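Local coordinates for protein alpha-1,2-mannosyltransferase (Ktr4), putative (Neosartorya fumigata, PDB 7BOP) that is a putative fungal glycosyltransferase of the GT-A clan that holds guanosine-5'-diphosphate and a manganese ion, at residues T230-W235 / F310-G315; T276-S281 / G315-H320. All coordinates share one frame; numbering follows the deposited sequence.

Interaction 1. Residues T230-W235 / F310-G315; sequences TVPTLW and FYERWG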
loop_
_atom_site.group_PDB
_atom_site.type_symbol
_atom_site.label_atom_id
_atom_site.label_comp_id
_atom_site.label_asym_id
_atom_site.label_seq_id
_atom_site.Cartn_x
_atom_site.Cartn_y
_atom_site.Cartn_z
ATOM N N THR A 230 0.300 -15.976 8.089
ATOM C CA THR A 230 0.998 -15.631 6.838
ATOM C C THR A 230 2.426 -15.140 7.058
ATOM O O THR A 230 3.190 -15.086 6.089
ATOM C CB THR A 230 0.234 -14.570 6.020
ATOM O OG1 THR A 230 0.171 -13.337 6.744
ATOM C CG2 THR A 230 -1.192 -15.043 5.720
ATOM N N VAL A 231 2.782 -14.781 8.302
ATOM C CA VAL A 231 4.057 -14.106 8.603
ATOM C C VAL A 231 4.818 -14.617 9.848
ATOM O O VAL A 231 5.525 -13.839 10.473
ATOM C CB VAL A 231 3.851 -12.567 8.727
ATOM C CG1 VAL A 231 3.453 -11.958 7.387
ATOM C CG2 VAL A 231 2.812 -12.218 9.792
ATOM N N PRO A 232 4.719 -15.923 10.192
ATOM C CA PRO A 232 5.293 -16.296 11.493
ATOM C C PRO A 232 6.803 -16.049 11.692
ATOM O O PRO A 232 7.189 -15.689 12.792
ATOM C CB PRO A 232 4.934 -17.786 11.628
ATOM C CG PRO A 232 4.710 -18.249 10.243
ATOM C CD PRO A 232 4.079 -17.079 9.547
ATOM N N THR A 233 7.638 -16.209 10.667
ATOM C CA THR A 233 9.080 -15.921 10.814
ATOM C C THR A 233 9.533 -14.568 10.248
ATOM O O THR A 233 10.734 -14.283 10.219
ATOM C CB THR A 233 9.977 -17.041 10.228
ATOM O OG1 THR A 233 9.777 -17.159 8.814
ATOM C CG2 THR A 233 9.692 -18.378 10.902
ATOM N N LEU A 234 8.591 -13.723 9.829
ATOM C CA LEU A 234 8.949 -12.423 9.243
ATOM C C LEU A 234 9.703 -11.556 10.243
ATOM O O LEU A 234 10.775 -11.039 9.927
ATOM C CB LEU A 234 7.705 -11.690 8.720
ATOM C CG LEU A 234 7.919 -10.315 8.080
ATOM C CD1 LEU A 234 8.994 -10.372 6.994
ATOM C CD2 LEU A 234 6.596 -9.824 7.512
ATOM N N TRP A 235 9.171 -11.422 11.453
ATOM C CA TRP A 235 9.834 -10.608 12.475
ATOM C C TRP A 235 11.151 -11.224 12.967
ATOM O O TRP A 235 12.154 -10.502 13.102
ATOM C CB TRP A 235 8.893 -10.275 13.635
ATOM C CG TRP A 235 9.442 -9.236 14.569
ATOM C CD1 TRP A 235 9.814 -9.417 15.863
ATOM C CD2 TRP A 235 9.705 -7.867 14.267
ATOM N NE1 TRP A 235 10.286 -8.246 16.394
ATOM C CE2 TRP A 235 10.236 -7.276 15.433
ATOM C CE3 TRP A 235 9.529 -7.073 13.126
ATOM C CZ2 TRP A 235 10.593 -5.931 15.492
ATOM C CZ3 TRP A 235 9.887 -5.743 13.184
ATOM C CH2 TRP A 235 10.413 -5.181 14.358
ATOM N N PHE A 310 7.696 -17.399 -0.298
ATOM C CA PHE A 310 7.156 -18.646 -0.847
ATOM C C PHE A 310 6.823 -19.690 0.195
ATOM O O PHE A 310 5.764 -20.299 0.102
ATOM C CB PHE A 310 8.103 -19.199 -1.912
ATOM C CG PHE A 310 8.239 -18.276 -3.067
ATOM C CD1 PHE A 310 7.261 -18.249 -4.048
ATOM C CD2 PHE A 310 9.263 -17.351 -3.114
ATOM C CE1 PHE A 310 7.337 -17.350 -5.096
ATOM C CE2 PHE A 310 9.357 -16.460 -4.166
ATOM C CZ PHE A 310 8.386 -16.451 -5.154
ATOM N N TYR A 311 7.696 -19.900 1.178
ATOM C CA TYR A 311 7.431 -20.902 2.230
ATOM C C TYR A 311 6.421 -20.422 3.261
ATOM O O TYR A 311 5.806 -21.231 3.966
ATOM C CB TYR A 311 8.728 -21.350 2.912
ATOM C CG TYR A 311 9.816 -21.806 1.951
ATOM C CD1 TYR A 311 9.517 -22.602 0.835
ATOM C CD2 TYR A 311 11.148 -21.451 2.163
ATOM C CE1 TYR A 311 10.513 -23.027 -0.040
ATOM C CE2 TYR A 311 12.153 -21.870 1.293
ATOM C CZ TYR A 311 11.832 -22.653 0.195
ATOM O OH TYR A 311 12.823 -23.064 -0.658
ATOM N N GLU A 312 6.263 -19.104 3.363
ATOM C CA GLU A 312 5.159 -18.510 4.099
ATOM C C GLU A 312 4.422 -17.666 3.070
ATOM O O GLU A 312 4.617 -17.892 1.877
ATOM C CB GLU A 312 5.684 -17.740 5.319
ATOM C CG GLU A 312 6.256 -18.689 6.355
ATOM C CD GLU A 312 6.962 -18.015 7.517
ATOM O OE1 GLU A 312 6.682 -16.838 7.851
ATOM O OE2 GLU A 312 7.804 -18.697 8.139
ATOM N N ARG A 313 3.584 -16.719 3.486
ATOM C CA ARG A 313 2.892 -15.865 2.521
ATOM C C ARG A 313 3.073 -14.414 2.939
ATOM O O ARG A 313 2.105 -13.679 3.148
ATOM C CB ARG A 313 1.411 -16.252 2.418
ATOM C CG ARG A 313 0.724 -15.748 1.150
ATOM C CD ARG A 313 -0.636 -15.138 1.434
ATOM N NE ARG A 313 -0.507 -13.911 2.227
ATOM C CZ ARG A 313 -1.505 -13.091 2.547
ATOM N NH1 ARG A 313 -2.748 -13.331 2.141
ATOM N NH2 ARG A 313 -1.244 -12.013 3.276
ATOM N N TRP A 314 4.337 -14.014 3.057
ATOM C CA TRP A 314 4.673 -12.659 3.481
ATOM C C TRP A 314 4.068 -11.664 2.510
ATOM O O TRP A 314 4.436 -11.655 1.337
ATOM C CB TRP A 314 6.196 -12.461 3.535
ATOM C CG TRP A 314 6.905 -13.277 4.593
ATOM C CD1 TRP A 314 6.335 -13.936 5.649
ATOM C CD2 TRP A 314 8.312 -13.477 4.714
ATOM N NE1 TRP A 314 7.296 -14.556 6.401
ATOM C CE2 TRP A 314 8.522 -14.286 5.854
ATOM C CE3 TRP A 314 9.421 -13.077 3.953
ATOM C CZ2 TRP A 314 9.804 -14.685 6.264
ATOM C CZ3 TRP A 314 10.691 -13.482 4.360
ATOM C CH2 TRP A 314 10.869 -14.278 5.503
ATOM N N GLY A 315 3.131 -10.850 2.998
ATOM C CA GLY A 315 2.510 -9.814 2.185
ATOM C C GLY A 315 3.476 -8.663 1.935
ATOM O O GLY A 315 4.351 -8.384 2.751
HETATM O O HOH W 1 0.967 -11.115 5.055
#

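Interaction 2. Residues T276-S281 / G315-H320; sequences TCHFWS and GDAPVH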
loop_
_atom_site.group_PDB
_atom_site.type_symbol
_atom_site.label_atom_id
_atom_site.label_comp_id
_atom_site.label_asym_id
_atom_site.label_seq_id
_atom_site.Cartn_x
_atom_site.Cartn_y
_atom_site.Cartn_z
ATOM N N THR A 276 1.710 -7.340 13.620
ATOM C CA THR A 276 1.069 -7.664 12.332
ATOM C C THR A 276 0.434 -6.444 11.668
ATOM O O THR A 276 -0.076 -6.552 10.551
ATOM C CB THR A 276 0.026 -8.808 12.386
ATOM O OG1 THR A 276 -1.213 -8.319 12.925
ATOM C CG2 THR A 276 0.552 -10.015 13.163
ATOM N N CYS A 277 0.491 -5.286 12.321
ATOM C CA CYS A 277 -0.116 -4.086 11.780
ATOM C C CYS A 277 0.670 -3.584 10.574
ATOM O O CYS A 277 1.904 -3.665 10.524
ATOM C CB CYS A 277 -0.232 -2.993 12.832
ATOM S SG CYS A 277 -1.392 -3.462 14.128
ATOM N N HIS A 278 -0.071 -3.090 9.594
ATOM C CA HIS A 278 0.516 -2.697 8.343
ATOM C C HIS A 278 -0.342 -1.655 7.676
ATOM O O HIS A 278 -1.564 -1.597 7.873
ATOM C CB HIS A 278 0.679 -3.923 7.432
ATOM C CG HIS A 278 -0.603 -4.641 7.129
ATOM N ND1 HIS A 278 -1.118 -5.623 7.951
ATOM C CD2 HIS A 278 -1.463 -4.534 6.088
ATOM C CE1 HIS A 278 -2.240 -6.084 7.428
ATOM N NE2 HIS A 278 -2.468 -5.444 6.297
ATOM N N PHE A 279 0.322 -0.835 6.876
ATOM C CA PHE A 279 -0.348 0.082 5.970
ATOM C C PHE A 279 -0.954 -0.795 4.891
ATOM O O PHE A 279 -0.304 -1.724 4.409
ATOM C CB PHE A 279 0.667 1.042 5.362
ATOM C CG PHE A 279 1.479 1.787 6.389
ATOM C CD1 PHE A 279 0.867 2.665 7.274
ATOM C CD2 PHE A 279 2.855 1.617 6.461
ATOM C CE1 PHE A 279 1.611 3.355 8.216
ATOM C CE2 PHE A 279 3.604 2.301 7.396
ATOM C CZ PHE A 279 2.987 3.177 8.271
ATOM N N TRP A 280 -2.204 -0.540 4.529
ATOM C CA TRP A 280 -2.905 -1.459 3.650
ATOM C C TRP A 280 -2.540 -1.138 2.202
ATOM O O TRP A 280 -3.135 -0.266 1.571
ATOM C CB TRP A 280 -4.417 -1.429 3.888
ATOM C CG TRP A 280 -5.110 -2.690 3.484
ATOM C CD1 TRP A 280 -4.572 -3.949 3.438
ATOM C CD2 TRP A 280 -6.482 -2.834 3.118
ATOM N NE1 TRP A 280 -5.509 -4.856 3.049
ATOM C CE2 TRP A 280 -6.699 -4.209 2.851
ATOM C CE3 TRP A 280 -7.541 -1.944 2.971
ATOM C CZ2 TRP A 280 -7.938 -4.710 2.446
ATOM C CZ3 TRP A 280 -8.783 -2.443 2.574
ATOM C CH2 TRP A 280 -8.966 -3.813 2.312
ATOM N N SER A 281 -1.565 -1.890 1.702
ATOM C CA SER A 281 -0.787 -1.525 0.516
ATOM C C SER A 281 -1.511 -1.533 -0.832
ATOM O O SER A 281 -0.925 -1.095 -1.829
ATOM C CB SER A 281 0.435 -2.428 0.418
ATOM O OG SER A 281 0.035 -3.752 0.117
ATOM N N GLY A 315 3.131 -10.850 2.998
ATOM C CA GLY A 315 2.510 -9.814 2.185
ATOM C C GLY A 315 3.476 -8.663 1.935
ATOM O O GLY A 315 4.351 -8.384 2.751
ATOM N N ASP A 316 3.312 -7.983 0.807
ATOM C CA ASP A 316 4.039 -6.727 0.582
ATOM C C ASP A 316 3.640 -5.630 1.569
ATOM O O ASP A 316 4.441 -4.741 1.871
ATOM C CB ASP A 316 3.891 -6.229 -0.861
ATOM C CG ASP A 316 2.457 -6.047 -1.267
ATOM O OD1 ASP A 316 1.830 -7.052 -1.636
ATOM O OD2 ASP A 316 1.970 -4.910 -1.203
ATOM N N ALA A 317 2.424 -5.686 2.097
ATOM C CA ALA A 317 2.003 -4.675 3.075
ATOM C C ALA A 317 2.834 -4.747 4.381
ATOM O O ALA A 317 3.450 -3.747 4.769
ATOM C CB ALA A 317 0.507 -4.758 3.330
ATOM N N PRO A 318 2.874 -5.923 5.050
ATOM C CA PRO A 318 3.738 -5.996 6.237
ATOM C C PRO A 318 5.219 -5.739 5.927
ATOM O O PRO A 318 5.885 -5.074 6.702
ATOM C CB PRO A 318 3.500 -7.418 6.775
ATOM C CG PRO A 318 2.822 -8.159 5.692
ATOM C CD PRO A 318 2.062 -7.144 4.902
ATOM N N VAL A 319 5.709 -6.224 4.792
ATOM C CA VAL A 319 7.106 -5.999 4.398
ATOM C C VAL A 319 7.418 -4.507 4.162
ATOM O O VAL A 319 8.416 -3.988 4.683
ATOM C CB VAL A 319 7.502 -6.885 3.189
ATOM C CG1 VAL A 319 8.881 -6.508 2.653
ATOM C CG2 VAL A 319 7.481 -8.361 3.589
ATOM N N HIS A 320 6.577 -3.817 3.398
ATOM C CA HIS A 320 6.681 -2.347 3.283
ATOM C C HIS A 320 6.601 -1.648 4.630
ATOM O O HIS A 320 7.405 -0.751 4.923
ATOM C CB HIS A 320 5.587 -1.796 2.368
ATOM C CG HIS A 320 5.821 -2.080 0.918
ATOM N ND1 HIS A 320 5.009 -1.581 -0.074
ATOM C CD2 HIS A 320 6.785 -2.796 0.293
ATOM C CE1 HIS A 320 5.448 -1.992 -1.249
ATOM N NE2 HIS A 320 6.525 -2.735 -1.056
#

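Interaction 1. Residues T230-W235 / F310-G315
Glu312 reaches with its carboxylate across to the turn at Pro232 and Thr233, its chain extended beyond CG (chi2 172°), and both oxygens find donors. Thr233 N gives Glu312 OE1 a nearly straight bond (3.0 Å, 169° at the hydrogen) on the syn side, and Thr233 OG1 donates to Glu312 OE2 at 2.6 Å from above the carboxylate plane. Glu312 OE1 accepts a second hydrogen bond, from Trp314 NE1, at 2.8 Å, the indole nitrogen standing 49° out of that plane. The buried indole N-H is thereby satisfied, and the three bonds together should hold the carboxylate against rotation. Backbone to backbone, Arg313 N donates to Thr230 O at 3.1 Å.

The Thr230 methyl, CG2, lies over one face of the Arg313 guanidinium, 3.7 Å from CZ and toward its rim, the two side chains running alongside each other. A water in the plane of that guanidinium accepts from Arg313 NH2 and Gly315 N and donates to Thr230 OG1, which also bonds to Asp227 O. Leu234 covers one face of the Trp314 indole: CB makes a CH-pi contact 4.0 Å from the centroid of the five-membered ring, and CD1 rests above the middle of the ring system. Leu303 and Ala306 of helix 294-306 also touch the Trp314 side chain.

A carboxylate bonded to both the backbone N-H and the hydroxyl of the N-cap residue Thr233 thus joins the start of helix 234-244 to the linker 312-315, within a GT-A-type glycosyltransferase domain.

Interaction 2. Residues T276-S281 / G315-H320
Ser281 and Asp316 make the single hydrogen bond between the segments: Ser281 OG donates to Asp316 OD2 at 2.6 Å, approaching 37° above the carboxylate plane. With chi1 at 69°, the hydroxyl sits between the backbone N and the carbonyl carbon of its own residue, on the helix-facing side. OD2 has a second partner in Arg192, with which it forms a salt bridge, so one oxygen of this buried carboxylate is held by both a neutral and a charged donor.

Van der Waals contact centres on the methyl of Ala317, which points into the strand segment. Its CB lies 3.3 Å from Phe279 O, 3.4 Å from His278 CD2 and the same distance from Ser281 OG, so three residues close round one carbon. Pro318 adds its ring carbon CD over one face of the His278 imidazole, 4.2 Å above the plane and toward the rim.

Hydrogen bonding also orients the imidazole. His278 ND1 donates to Thr276 O within its own segment at 3.0 Å, almost straight (174°) and in the ring plane, while NE2 bonds to a glycerol probably left from crystallisation. Ser321 bridges backbones one turn further on, its OG bonding to both Phe279 N and Ala317 O.

Strand 278-279, paired antiparallel with strand 218-224 in the main sheet, thus receives the first turn of helix 316-327. The chemistry implies a close contact in which a methyl group sits among His278, Phe279 O and Ser281, probably tied at one end by the twice-bonded Asp316 oxygen, with the oriented imidazole lying towards Pro318.

Gly315 belongs to both contacts: interaction 1 holds the linker leading into helix 316-327, and interaction 2 seats that helix's first turn on the sheet. Their centres lie 11 Å apart and they touch directly, Leu234 CD2 packing 4.0 Å from Pro318 CB and Trp314 CB 4.3 Å from Val319 CG2. Their segments alternate along the chain. Each comes near the nucleotide pocket: the side chains of Arg313 and Asp316 are each about 6 Å from the bound guanosine-5'-diphosphate. Arg313 touches Tyr167 and Asp316 touches Met170, two pocket residues of helix 165-177, which is consistent with a second-shell position for both contacts.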